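Local coordinates for uracil-DNA glycosylase (Sulfolobus tokodaii str. 7, PDB 4ZBY), which belongs to the uracil-DNA glycosylase superfamily, a family of compact alpha/beta proteins, and holds an iron/sulfur cluster and a bound uracil in this crystal, at residues V40-G45 with G122-K127; R53-A58 with T162-A167; Y148-K151 with E156-V159; E36-G41 with R108-I113; M66-E69 with L73-D76. One frame throughout, in Å; residues are numbered along the deposited sequence.

Contact 1: V40-G45 with G122-K127; sequences VGEAPG and GRHSTK. With URA (uracil), chain C.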
# COMPACT_ATOMS: atom_id res chain seq x y z
N VAL A 40 0.29 -1.19 -0.88
CA VAL A 40 0.10 -0.38 0.34
C VAL A 40 1.12 0.72 0.39
O VAL A 40 2.32 0.45 0.46
CB VAL A 40 0.23 -1.24 1.62
CG1 VAL A 40 -0.12 -0.42 2.87
CG2 VAL A 40 -0.65 -2.48 1.53
N GLY A 41 0.64 1.96 0.36
CA GLY A 41 1.53 3.11 0.53
C GLY A 41 1.55 3.65 1.94
O GLY A 41 1.14 3.00 2.90
N GLU A 42 2.06 4.87 2.07
CA GLU A 42 2.22 5.54 3.36
C GLU A 42 0.93 6.21 3.85
O GLU A 42 0.33 5.80 4.85
CB GLU A 42 3.34 6.58 3.26
CG GLU A 42 3.53 7.40 4.53
CD GLU A 42 4.57 8.50 4.37
OE1 GLU A 42 5.24 8.57 3.31
OE2 GLU A 42 4.71 9.31 5.32
N ALA A 43 0.54 7.26 3.14
CA ALA A 43 -0.64 8.05 3.50
C ALA A 43 -1.04 8.88 2.30
O ALA A 43 -0.20 9.14 1.41
CB ALA A 43 -0.36 8.94 4.74
N PRO A 44 -2.30 9.32 2.26
CA PRO A 44 -2.76 10.21 1.19
C PRO A 44 -1.95 11.48 1.08
O PRO A 44 -1.55 12.07 2.09
CB PRO A 44 -4.20 10.56 1.62
CG PRO A 44 -4.60 9.53 2.56
CD PRO A 44 -3.38 8.95 3.19
N GLY A 45 -1.73 11.93 -0.15
CA GLY A 45 -1.25 13.28 -0.33
C GLY A 45 -2.38 14.24 -0.64
O GLY A 45 -3.55 13.96 -0.37
N GLY A 122 7.43 1.82 -0.15
CA GLY A 122 8.12 2.78 0.71
C GLY A 122 8.35 2.27 2.13
O GLY A 122 7.87 1.18 2.50
N ARG A 123 9.04 3.07 2.93
CA ARG A 123 9.53 2.60 4.21
C ARG A 123 8.45 2.45 5.27
O ARG A 123 8.59 1.62 6.15
CB ARG A 123 10.62 3.55 4.75
CG ARG A 123 10.16 5.00 5.01
CD ARG A 123 11.34 5.83 5.47
NE ARG A 123 11.01 7.23 5.80
CZ ARG A 123 10.75 7.67 7.03
NH1 ARG A 123 10.73 6.83 8.06
NH2 ARG A 123 10.51 8.96 7.25
N HIS A 124 7.42 3.28 5.24
CA HIS A 124 6.44 3.22 6.31
C HIS A 124 5.60 1.96 6.21
O HIS A 124 5.39 1.26 7.21
CB HIS A 124 5.53 4.45 6.28
CG HIS A 124 6.26 5.71 6.64
ND1 HIS A 124 6.79 6.56 5.70
CD2 HIS A 124 6.58 6.24 7.84
CE1 HIS A 124 7.39 7.57 6.31
NE2 HIS A 124 7.27 7.40 7.61
N SER A 125 5.10 1.68 5.02
CA SER A 125 4.24 0.52 4.85
C SER A 125 5.08 -0.75 5.01
O SER A 125 4.62 -1.74 5.60
CB SER A 125 3.54 0.55 3.48
OG SER A 125 4.50 0.48 2.46
N THR A 126 6.31 -0.72 4.50
CA THR A 126 7.18 -1.88 4.63
C THR A 126 7.51 -2.15 6.10
O THR A 126 7.39 -3.28 6.57
CB THR A 126 8.51 -1.70 3.85
OG1 THR A 126 8.21 -1.53 2.46
CG2 THR A 126 9.43 -2.92 4.01
N LYS A 127 7.88 -1.11 6.84
CA LYS A 127 8.15 -1.29 8.25
C LYS A 127 6.92 -1.83 9.00
O LYS A 127 7.07 -2.71 9.87
CB LYS A 127 8.62 0.03 8.86
CG LYS A 127 9.00 -0.04 10.33
CD LYS A 127 9.55 1.31 10.78
CE LYS A 127 10.35 1.20 12.07
NZ LYS A 127 9.50 0.73 13.19
N1 URA C . 1.49 8.59 -1.39
C2 URA C . 1.08 7.48 -0.74
O2 URA C . 1.76 6.90 0.08
N3 URA C . -0.20 7.13 -0.92
C4 URA C . -1.11 7.78 -1.67
O4 URA C . -2.23 7.30 -1.79
C5 URA C . -0.65 8.93 -2.33
C6 URA C . 0.64 9.31 -2.19
O HOH W 1 6.90 5.58 3.08
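Val-40, near the end of its strand, meets Ser-125 in the first turn of the facing helix through both backbone and side chain. Its carbonyl O accepts a hydrogen bond of 3.0 Å from Ser-125 OG, which stands above the carbonyl plane, 39° out of it. That hydroxyl lies between the backbone N and the carbonyl carbon of Ser-125 (chi1 63°), which turns it toward the strand. Beside the bond, Val-40 CG1 packs on Ser-125 CB at 3.8 Å. Gly-41 continues the seam with its O 3.5 Å from Ser-125 CB.

At Glu-42 the chain turns to the ligand: its N donates a 2.9 Å hydrogen bond to uracil O2, to which Ala-43 N adds a weak one of 3.3 Å. The extended side chain of Glu-42 runs the other way and lays its carboxylate over one face of the His-124 ring, the planes 25° apart, with CD 3.2 Å from ND1. In this stacked pose the carboxylate makes no direct hydrogen bond to the ring. Instead a water in the ring plane, 2.8 Å from His-124 ND1, also accepts from His-124 N and bonds weakly to Glu-42 OE1. Gly-45, at the N-cap of helix 46-51, lies beside uracil C5.

The contact sits at the carboxyl ends of parallel strands. Strand 37-41 is bonded to strand 117-121 through Val-40 and to strand 79-82 through Gly-41, and helix 123-133 follows strand 117-121 directly in the chain, after Gly-122 at its N-cap.

Contact 2: R53-A58 with T162-A167; sequences RPFVGA and TYHPAA. With URA (uracil), chain C.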
# COMPACT_ATOMS: atom_id res chain seq x y z
N ARG A 53 -9.42 9.19 -2.91
CA ARG A 53 -8.92 8.04 -3.68
C ARG A 53 -7.42 7.93 -3.48
O ARG A 53 -6.77 8.95 -3.39
CB ARG A 53 -9.23 8.22 -5.16
CG ARG A 53 -10.64 8.64 -5.50
CD ARG A 53 -10.78 8.68 -6.99
NE ARG A 53 -10.22 7.46 -7.55
CZ ARG A 53 -9.82 7.33 -8.81
NH1 ARG A 53 -9.95 8.34 -9.67
NH2 ARG A 53 -9.32 6.17 -9.22
N PRO A 54 -6.87 6.71 -3.42
CA PRO A 54 -5.42 6.57 -3.23
C PRO A 54 -4.65 6.75 -4.55
O PRO A 54 -5.17 6.45 -5.63
CB PRO A 54 -5.28 5.14 -2.70
CG PRO A 54 -6.40 4.42 -3.35
CD PRO A 54 -7.55 5.40 -3.46
N PHE A 55 -3.42 7.24 -4.43
CA PHE A 55 -2.50 7.27 -5.56
C PHE A 55 -3.13 7.85 -6.85
O PHE A 55 -3.26 7.17 -7.89
CB PHE A 55 -1.91 5.86 -5.77
CG PHE A 55 -0.84 5.49 -4.77
CD1 PHE A 55 0.40 6.11 -4.80
CD2 PHE A 55 -1.08 4.55 -3.77
CE1 PHE A 55 1.39 5.77 -3.90
CE2 PHE A 55 -0.11 4.22 -2.86
CZ PHE A 55 1.12 4.82 -2.92
N VAL A 56 -3.49 9.13 -6.78
CA VAL A 56 -4.06 9.82 -7.95
C VAL A 56 -3.27 11.07 -8.37
O VAL A 56 -3.55 11.67 -9.41
CB VAL A 56 -5.55 10.22 -7.73
CG1 VAL A 56 -6.44 9.00 -7.79
CG2 VAL A 56 -5.76 10.98 -6.41
N GLY A 57 -2.32 11.46 -7.55
CA GLY A 57 -1.44 12.57 -7.90
C GLY A 57 -0.32 12.07 -8.81
O GLY A 57 -0.42 10.97 -9.36
N ALA A 58 0.74 12.86 -8.97
CA ALA A 58 1.85 12.49 -9.84
C ALA A 58 2.45 11.12 -9.50
O ALA A 58 2.68 10.28 -10.39
CB ALA A 58 2.95 13.55 -9.78
N THR A 162 9.16 -2.18 -2.15
CA THR A 162 9.83 -1.35 -3.15
C THR A 162 10.00 0.08 -2.65
O THR A 162 9.49 0.45 -1.59
CB THR A 162 9.04 -1.30 -4.46
OG1 THR A 162 7.93 -0.41 -4.31
CG2 THR A 162 8.52 -2.69 -4.85
N TYR A 163 10.71 0.90 -3.41
CA TYR A 163 10.76 2.32 -3.11
C TYR A 163 9.39 2.89 -3.38
O TYR A 163 8.60 2.30 -4.11
CB TYR A 163 11.82 3.03 -3.95
CG TYR A 163 13.25 2.72 -3.55
CD1 TYR A 163 13.62 2.66 -2.21
CD2 TYR A 163 14.22 2.52 -4.51
CE1 TYR A 163 14.93 2.38 -1.84
CE2 TYR A 163 15.54 2.24 -4.16
CZ TYR A 163 15.88 2.17 -2.82
OH TYR A 163 17.18 1.89 -2.46
N HIS A 164 9.08 4.02 -2.78
CA HIS A 164 7.81 4.65 -3.02
C HIS A 164 7.85 5.31 -4.39
O HIS A 164 8.87 5.84 -4.78
CB HIS A 164 7.54 5.67 -1.93
CG HIS A 164 6.16 6.22 -1.94
ND1 HIS A 164 5.75 7.17 -2.84
CD2 HIS A 164 5.10 5.96 -1.14
CE1 HIS A 164 4.49 7.48 -2.61
NE2 HIS A 164 4.07 6.75 -1.58
N PRO A 165 6.72 5.30 -5.11
CA PRO A 165 6.72 5.88 -6.46
C PRO A 165 7.13 7.35 -6.51
O PRO A 165 7.72 7.78 -7.48
CB PRO A 165 5.26 5.74 -6.90
CG PRO A 165 4.75 4.62 -6.11
CD PRO A 165 5.47 4.60 -4.81
N ALA A 166 6.78 8.11 -5.47
CA ALA A 166 7.17 9.50 -5.39
C ALA A 166 8.69 9.67 -5.49
O ALA A 166 9.17 10.66 -6.04
CB ALA A 166 6.65 10.10 -4.11
N ALA A 167 9.45 8.68 -5.01
CA ALA A 167 10.91 8.78 -5.04
C ALA A 167 11.46 8.61 -6.44
O ALA A 167 12.62 8.95 -6.71
CB ALA A 167 11.54 7.75 -4.10
N1 URA C . 1.49 8.59 -1.39
C2 URA C . 1.08 7.48 -0.74
O2 URA C . 1.76 6.90 0.08
N3 URA C . -0.20 7.13 -0.92
C4 URA C . -1.11 7.78 -1.67
O4 URA C . -2.23 7.30 -1.79
C5 URA C . -0.65 8.93 -2.33
C6 URA C . 0.64 9.31 -2.19
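Phe-55 and His-164 meet from two irregular loops, their backbones shaped differently. Phe-55 takes up the left-handed helical region, and its N donates a 2.9 Å hydrogen bond to uracil O4. His-164 is extended and leads into a turn closed by the backbone bond from Ala-167 N to His-164 O.

The Phe-55 ring lies flat beneath the ligand, with uracil N3 3.3 Å above its plane and offset toward the rim. His-164 comes in at the edge of this ring, NE2 being 3.7 Å from Phe-55 CE1; the two rings are inclined at 36°. Pro-165 CG touches Phe-55 CE1 at 4.2 Å. His-164 CG stands anti to the backbone N (chi1 -170°), which carries NE2 toward the uracil. Two bonds hold the imidazole: ND1 accepts from Ala-166 N, close to the ring plane, at 3.0 Å, and NE2 donates to uracil O2 at 2.8 Å. The ND1 bond probably restrains ring rotation and helps keep NE2 directed at uracil O2.

Together the loops form two walls of the uracil pocket, where Asn-82 OD1 adds a further bond. An aromatic ring against the base and a histidine after a late strand are familiar in the uracil-DNA glycosylase superfamily.

Contact 3: Y148-K151 with E156-V159; sequences YVWK and EIIV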
# COMPACT_ATOMS: atom_id res chain seq x y z
N TYR A 148 9.43 -11.78 0.55
CA TYR A 148 9.46 -12.28 1.92
C TYR A 148 8.18 -13.07 2.14
O TYR A 148 7.09 -12.59 1.85
CB TYR A 148 9.58 -11.12 2.91
CG TYR A 148 10.84 -10.30 2.74
CD1 TYR A 148 10.91 -9.28 1.80
CD2 TYR A 148 11.95 -10.54 3.54
CE1 TYR A 148 12.06 -8.53 1.64
CE2 TYR A 148 13.12 -9.79 3.39
CZ TYR A 148 13.17 -8.79 2.43
OH TYR A 148 14.33 -8.06 2.30
N VAL A 149 8.29 -14.30 2.61
CA VAL A 149 7.08 -15.09 2.77
C VAL A 149 6.44 -14.83 4.13
O VAL A 149 7.08 -14.97 5.19
CB VAL A 149 7.37 -16.59 2.61
CG1 VAL A 149 6.12 -17.40 2.93
CG2 VAL A 149 7.84 -16.87 1.20
N TRP A 150 5.17 -14.45 4.11
CA TRP A 150 4.40 -14.22 5.31
C TRP A 150 3.40 -15.36 5.47
O TRP A 150 2.41 -15.43 4.75
CB TRP A 150 3.71 -12.87 5.24
CG TRP A 150 2.94 -12.43 6.46
CD1 TRP A 150 2.95 -12.99 7.71
CD2 TRP A 150 2.04 -11.32 6.52
NE1 TRP A 150 2.10 -12.29 8.54
CE2 TRP A 150 1.53 -11.26 7.84
CE3 TRP A 150 1.62 -10.36 5.60
CZ2 TRP A 150 0.64 -10.27 8.25
CZ3 TRP A 150 0.71 -9.39 6.00
CH2 TRP A 150 0.22 -9.36 7.31
N LYS A 151 3.67 -16.27 6.40
CA LYS A 151 2.67 -17.28 6.71
C LYS A 151 1.54 -16.61 7.47
O LYS A 151 1.75 -16.08 8.57
CB LYS A 151 3.27 -18.45 7.49
CG LYS A 151 3.96 -19.43 6.59
CD LYS A 151 2.97 -20.46 6.07
CE LYS A 151 3.70 -21.64 5.43
NZ LYS A 151 2.81 -22.82 5.22
N GLU A 156 -0.09 -18.40 2.55
CA GLU A 156 1.14 -17.64 2.55
C GLU A 156 0.86 -16.37 1.78
O GLU A 156 0.12 -16.40 0.79
CB GLU A 156 2.29 -18.39 1.87
CG GLU A 156 2.79 -19.62 2.59
CD GLU A 156 3.99 -20.24 1.89
OE1 GLU A 156 4.18 -19.95 0.69
OE2 GLU A 156 4.75 -20.99 2.54
N ILE A 157 1.45 -15.27 2.21
CA ILE A 157 1.40 -14.03 1.46
C ILE A 157 2.82 -13.65 1.11
O ILE A 157 3.71 -13.73 1.96
CB ILE A 157 0.73 -12.89 2.25
CG1 ILE A 157 -0.76 -13.22 2.47
CG2 ILE A 157 0.86 -11.55 1.50
CD1 ILE A 157 -1.45 -12.30 3.45
N ILE A 158 3.05 -13.29 -0.15
CA ILE A 158 4.37 -12.85 -0.56
C ILE A 158 4.45 -11.35 -0.39
O ILE A 158 3.68 -10.61 -1.01
CB ILE A 158 4.64 -13.19 -2.02
CG1 ILE A 158 4.60 -14.70 -2.23
CG2 ILE A 158 5.95 -12.62 -2.44
CD1 ILE A 158 4.53 -15.10 -3.70
N VAL A 159 5.37 -10.89 0.45
CA VAL A 159 5.52 -9.46 0.67
C VAL A 159 6.72 -8.96 -0.12
O VAL A 159 7.82 -9.51 -0.03
CB VAL A 159 5.70 -9.11 2.17
CG1 VAL A 159 6.02 -7.61 2.35
CG2 VAL A 159 4.45 -9.49 2.96
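Trp-150 and Ile-157 exchange two short backbone hydrogen bonds, Trp-150 N to Ile-157 O and Ile-157 N to Trp-150 O, each 2.7 Å long. A second antiparallel hydrogen-bonded pair follows at Tyr-148 and Val-159. There Val-159 N reaches Tyr-148 O at 2.8 Å almost dead straight (176° at the hydrogen), and Tyr-148 N answers to Val-159 O, also at 2.8 Å. Val-159 O in addition lies in the plane of the Tyr-148 ring, at its edge, 3.6 Å from CD1.

These pairs make the antiparallel hairpin of strands 148-152 and 155-162, the first being the outermost strand of the central sheet on this side. On the face with Tyr-148 and Trp-150, the indole is swung out with CG anti to the backbone N (chi1 -176°), which places CE3 4.0 Å from Val-159 CG2 on the diagonal neighbour. Helix 123-133 covers this face, its Met-133 touching Tyr-148, Trp-150 and Val-159, while Tyr-148 OH is hydrogen-bonded to Val-143 O.

The other face, with Val-149 and its non-hydrogen-bonded partner Ile-158, and with Lys-151 and Glu-156, is more exposed. The extended Glu-156 touches Val-149 and Lys-151 on different sides: CD is 3.7 Å from Val-149 CG1, and OE2 makes a long salt bridge of 3.8 Å with Lys-151 NZ. Lys-151 bends at chi2 (-87°), laying its CD and CE methylenes against Glu-156 CG.

Contact 4: E36-G41 with R108-I113; sequences EIMFVG and RQIDII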
# COMPACT_ATOMS: atom_id res chain seq x y z
N GLU A 36 -5.39 -10.38 -6.40
CA GLU A 36 -4.18 -11.14 -6.07
C GLU A 36 -3.04 -10.25 -5.61
O GLU A 36 -2.15 -10.71 -4.89
CB GLU A 36 -3.73 -11.97 -7.25
CG GLU A 36 -4.68 -13.13 -7.47
CD GLU A 36 -4.24 -14.05 -8.58
OE1 GLU A 36 -3.23 -13.74 -9.23
OE2 GLU A 36 -4.90 -15.08 -8.78
N ILE A 37 -3.03 -8.99 -6.05
CA ILE A 37 -1.98 -8.05 -5.63
C ILE A 37 -2.57 -6.86 -4.90
O ILE A 37 -3.46 -6.17 -5.38
CB ILE A 37 -1.15 -7.54 -6.82
CG1 ILE A 37 -0.69 -8.71 -7.70
CG2 ILE A 37 0.01 -6.66 -6.30
CD1 ILE A 37 0.12 -8.30 -8.95
N MET A 38 -2.03 -6.61 -3.72
CA MET A 38 -2.48 -5.50 -2.91
C MET A 38 -1.29 -4.55 -2.79
O MET A 38 -0.17 -4.99 -2.51
CB MET A 38 -2.97 -6.03 -1.55
CG MET A 38 -3.46 -5.01 -0.57
SD MET A 38 -4.17 -5.93 0.86
CE MET A 38 -4.62 -4.50 1.80
N PHE A 39 -1.51 -3.26 -3.04
CA PHE A 39 -0.46 -2.23 -2.92
C PHE A 39 -0.73 -1.41 -1.69
O PHE A 39 -1.86 -0.96 -1.48
CB PHE A 39 -0.44 -1.31 -4.16
CG PHE A 39 -0.08 -2.04 -5.41
CD1 PHE A 39 1.24 -2.12 -5.83
CD2 PHE A 39 -1.06 -2.71 -6.12
CE1 PHE A 39 1.58 -2.83 -6.97
CE2 PHE A 39 -0.73 -3.43 -7.27
CZ PHE A 39 0.59 -3.48 -7.69
N VAL A 40 0.29 -1.19 -0.88
CA VAL A 40 0.10 -0.38 0.34
C VAL A 40 1.12 0.72 0.39
O VAL A 40 2.32 0.45 0.46
CB VAL A 40 0.23 -1.24 1.62
CG1 VAL A 40 -0.12 -0.42 2.87
CG2 VAL A 40 -0.65 -2.48 1.53
N GLY A 41 0.64 1.96 0.36
CA GLY A 41 1.53 3.11 0.53
C GLY A 41 1.55 3.65 1.94
O GLY A 41 1.14 3.00 2.90
N ARG A 108 -7.55 -5.32 8.82
CA ARG A 108 -8.86 -5.86 8.48
C ARG A 108 -9.01 -6.05 6.98
O ARG A 108 -9.65 -7.02 6.53
CB ARG A 108 -9.96 -4.95 9.02
CG ARG A 108 -10.06 -5.00 10.54
CD ARG A 108 -10.94 -3.90 11.11
NE ARG A 108 -12.29 -3.90 10.55
CZ ARG A 108 -13.17 -2.93 10.78
NH1 ARG A 108 -12.82 -1.91 11.55
NH2 ARG A 108 -14.39 -2.98 10.25
N GLN A 109 -8.41 -5.15 6.21
CA GLN A 109 -8.50 -5.22 4.75
C GLN A 109 -7.70 -6.43 4.25
O GLN A 109 -8.16 -7.18 3.36
CB GLN A 109 -8.02 -3.91 4.10
CG GLN A 109 -8.96 -2.77 4.36
CD GLN A 109 -8.41 -1.42 3.91
OE1 GLN A 109 -7.23 -1.13 4.12
NE2 GLN A 109 -9.25 -0.61 3.26
N ILE A 110 -6.51 -6.60 4.81
CA ILE A 110 -5.70 -7.78 4.48
C ILE A 110 -6.43 -9.07 4.87
O ILE A 110 -6.43 -10.03 4.10
CB ILE A 110 -4.33 -7.72 5.17
CG1 ILE A 110 -3.53 -6.53 4.65
CG2 ILE A 110 -3.55 -9.03 4.95
CD1 ILE A 110 -2.27 -6.28 5.46
N ASP A 111 -7.07 -9.08 6.05
CA ASP A 111 -7.78 -10.27 6.53
C ASP A 111 -8.85 -10.73 5.57
O ASP A 111 -9.11 -11.94 5.43
CB ASP A 111 -8.45 -9.98 7.88
CG ASP A 111 -7.48 -10.08 9.02
OD1 ASP A 111 -6.33 -10.44 8.75
OD2 ASP A 111 -7.88 -9.82 10.19
N ILE A 112 -9.47 -9.76 4.90
CA ILE A 112 -10.56 -10.05 3.99
C ILE A 112 -10.03 -10.40 2.61
O ILE A 112 -10.45 -11.41 2.03
CB ILE A 112 -11.53 -8.86 3.89
CG1 ILE A 112 -12.40 -8.77 5.16
CG2 ILE A 112 -12.40 -8.98 2.65
CD1 ILE A 112 -12.93 -7.36 5.40
N ILE A 113 -9.13 -9.58 2.09
CA ILE A 113 -8.63 -9.81 0.74
C ILE A 113 -7.74 -11.05 0.62
O ILE A 113 -7.87 -11.81 -0.35
CB ILE A 113 -7.89 -8.56 0.25
CG1 ILE A 113 -8.88 -7.39 0.14
CG2 ILE A 113 -7.30 -8.81 -1.12
CD1 ILE A 113 -8.22 -6.04 0.04
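Apolar packing carries the whole contact, and it centres on Met-38, whose side chain points from the strand to the helix and ends among Gln-109, Ile-110 and Ile-113. Every torsion of Met-38 is trans, starting with CG anti to the backbone N (chi1 179°), and this fully stretched chain spans most of the gap between strand and helix. Its terminal CE sits 3.7 Å from Ile-110 CG1, while SD lies 3.9 Å from the same carbon; the two side chains cross at about a right angle. On the next turn, Ile-113 CD1 comes within 4.1 Å of Met-38 SD. Gln-109 takes part through its aliphatic base, with CB 4.1 Å from Met-38 CE.

Polar bonds run within or beyond the two segments. In the helix, Ile-113 N donates to Gln-109 O at 2.9 Å, and in the sheet the backbone of Met-38 is bonded to Ile-117 and Val-119. The buried Gln-109 amide turns from the methionine and is satisfied on both atoms: NE2 donates to Pro-28 O, and OE1 accepts from Lys-85 NZ. Helix 4-12 also lies against helix 96-113, its Ile-7 touching Gln-109 and Ile-112.

The axes of 37-41 and 108-113 approach to 10.8 Å and run nearly antiparallel, at 172°. That is the geometry of a beta-alpha-beta crossover: helix 96-113 carries the chain from strand 79-82 to the parallel strand 117-121 and packs along strand 37-41, which lies between them in the sheet, in one outer layer of the alpha/beta/alpha sandwich characteristic of the uracil-DNA glycosylase superfamily.

Contact 5: M66-E69 with L73-D76; sequences MIKE and LERD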
# COMPACT_ATOMS: atom_id res chain seq x y z
N MET A 66 3.01 1.89 -14.08
CA MET A 66 3.80 0.67 -13.87
C MET A 66 2.90 -0.54 -13.74
O MET A 66 3.20 -1.62 -14.25
CB MET A 66 4.70 0.79 -12.64
CG MET A 66 5.71 1.86 -12.79
SD MET A 66 7.00 1.70 -11.54
CE MET A 66 8.02 3.09 -12.01
N ILE A 67 1.80 -0.39 -13.01
CA ILE A 67 0.88 -1.49 -12.87
C ILE A 67 0.37 -1.92 -14.25
O ILE A 67 0.31 -3.12 -14.55
CB ILE A 67 -0.29 -1.13 -11.95
CG1 ILE A 67 0.24 -1.01 -10.51
CG2 ILE A 67 -1.36 -2.23 -11.98
CD1 ILE A 67 -0.79 -0.46 -9.56
N LYS A 68 0.04 -0.95 -15.10
CA LYS A 68 -0.47 -1.26 -16.43
C LYS A 68 0.60 -1.81 -17.36
O LYS A 68 0.41 -2.86 -17.97
CB LYS A 68 -1.11 -0.01 -17.05
CG LYS A 68 -1.52 -0.22 -18.50
CD LYS A 68 -2.59 -1.28 -18.61
CE LYS A 68 -3.13 -1.33 -20.03
NZ LYS A 68 -4.28 -2.27 -20.12
N GLU A 69 1.73 -1.11 -17.48
CA GLU A 69 2.71 -1.45 -18.50
C GLU A 69 3.60 -2.62 -18.11
O GLU A 69 4.02 -3.38 -18.98
CB GLU A 69 3.57 -0.23 -18.83
CG GLU A 69 2.74 0.92 -19.36
CD GLU A 69 3.60 2.06 -19.83
OE1 GLU A 69 4.83 1.98 -19.66
OE2 GLU A 69 3.03 3.03 -20.38
N LEU A 73 -1.88 -4.94 -15.62
CA LEU A 73 -3.15 -4.87 -14.89
C LEU A 73 -3.76 -3.48 -14.85
O LEU A 73 -3.05 -2.48 -14.86
CB LEU A 73 -2.97 -5.35 -13.45
CG LEU A 73 -2.50 -6.79 -13.25
CD1 LEU A 73 -1.99 -6.93 -11.84
CD2 LEU A 73 -3.64 -7.77 -13.51
N GLU A 74 -5.10 -3.42 -14.81
CA GLU A 74 -5.81 -2.18 -14.55
C GLU A 74 -5.94 -1.98 -13.05
O GLU A 74 -5.86 -2.94 -12.26
CB GLU A 74 -7.21 -2.19 -15.18
CG GLU A 74 -7.24 -2.43 -16.67
CD GLU A 74 -6.32 -1.51 -17.44
OE1 GLU A 74 -6.31 -0.29 -17.17
OE2 GLU A 74 -5.60 -2.01 -18.32
N ARG A 75 -6.14 -0.74 -12.61
CA ARG A 75 -6.33 -0.52 -11.17
C ARG A 75 -7.50 -1.32 -10.61
O ARG A 75 -7.46 -1.76 -9.47
CB ARG A 75 -6.55 0.96 -10.86
CG ARG A 75 -5.36 1.85 -11.13
CD ARG A 75 -5.79 3.32 -11.09
NE ARG A 75 -6.39 3.72 -9.81
CZ ARG A 75 -5.73 4.34 -8.82
NH1 ARG A 75 -4.45 4.64 -8.96
NH2 ARG A 75 -6.36 4.67 -7.70
N ASP A 76 -8.57 -1.49 -11.39
CA ASP A 76 -9.71 -2.22 -10.88
C ASP A 76 -9.45 -3.71 -10.70
O ASP A 76 -10.30 -4.43 -10.14
CB ASP A 76 -10.93 -2.00 -11.80
CG ASP A 76 -11.42 -0.57 -11.77
OD1 ASP A 76 -11.34 0.04 -10.68
OD2 ASP A 76 -11.88 -0.05 -12.81
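The carboxyl end of helix 58-71, widened by a pi-type turn, is where Ile-67 and Lys-68 meet the loop that folds back from it. Leu-73 N donates a hydrogen bond to Ile-67 O at 3.0 Å, 168° at the hydrogen, and ties the departing chain to the last turns of the helix. Alongside it, Leu-73 O receives a CA-H...O contact of 3.3 Å from Lys-68 CA.

Of the side chains, the branch Ile-67 CG2, anti to the backbone N, does the touching: it lies 3.8 Å from Leu-73 CB and also close to Leu-73 O. On the solvent side the ends of Lys-68 and Glu-74 come together, both chains bent at chi2; the modelled separation of NZ and OE2 is too short to be trusted, so the exact form of this ion pair is doubtful.

Beneath the turn lies the sheet, where Ile-67 rests on Phe-39 and Leu-73 on Ile-37, both of strand 37-41, while Ile-67 also touches Phe-182 of helix 172-190. Arg-75, on the way to strand 79-82, is hydrogen-bonded to Pro-54 O and Phe-55 O.

Contacts 1, 2 and 4 are buried; contacts 3 and 5 reach the surface and carry Lys-Glu pairs there, long in one and doubtful in the other. Contacts 1 and 2 share the uracil; contact 1 has a hydrogen bond between its segments, whereas contact 2 is joined by apolar and aromatic touches and is polar only toward the ligand. They touch at Phe-55 on Gly-41 and, probably, through a hydrogen bond from Gly-122 N to Thr-162 O. Strand 37-41 serves contact 1 at its carboxyl end and contact 4 midway, where the chemistry becomes purely apolar; its opposite face receives contact 5. Contact 3, built on backbone bonding at the sheet's edge, adjoins contact 4 through Ile-157 and Ile-110.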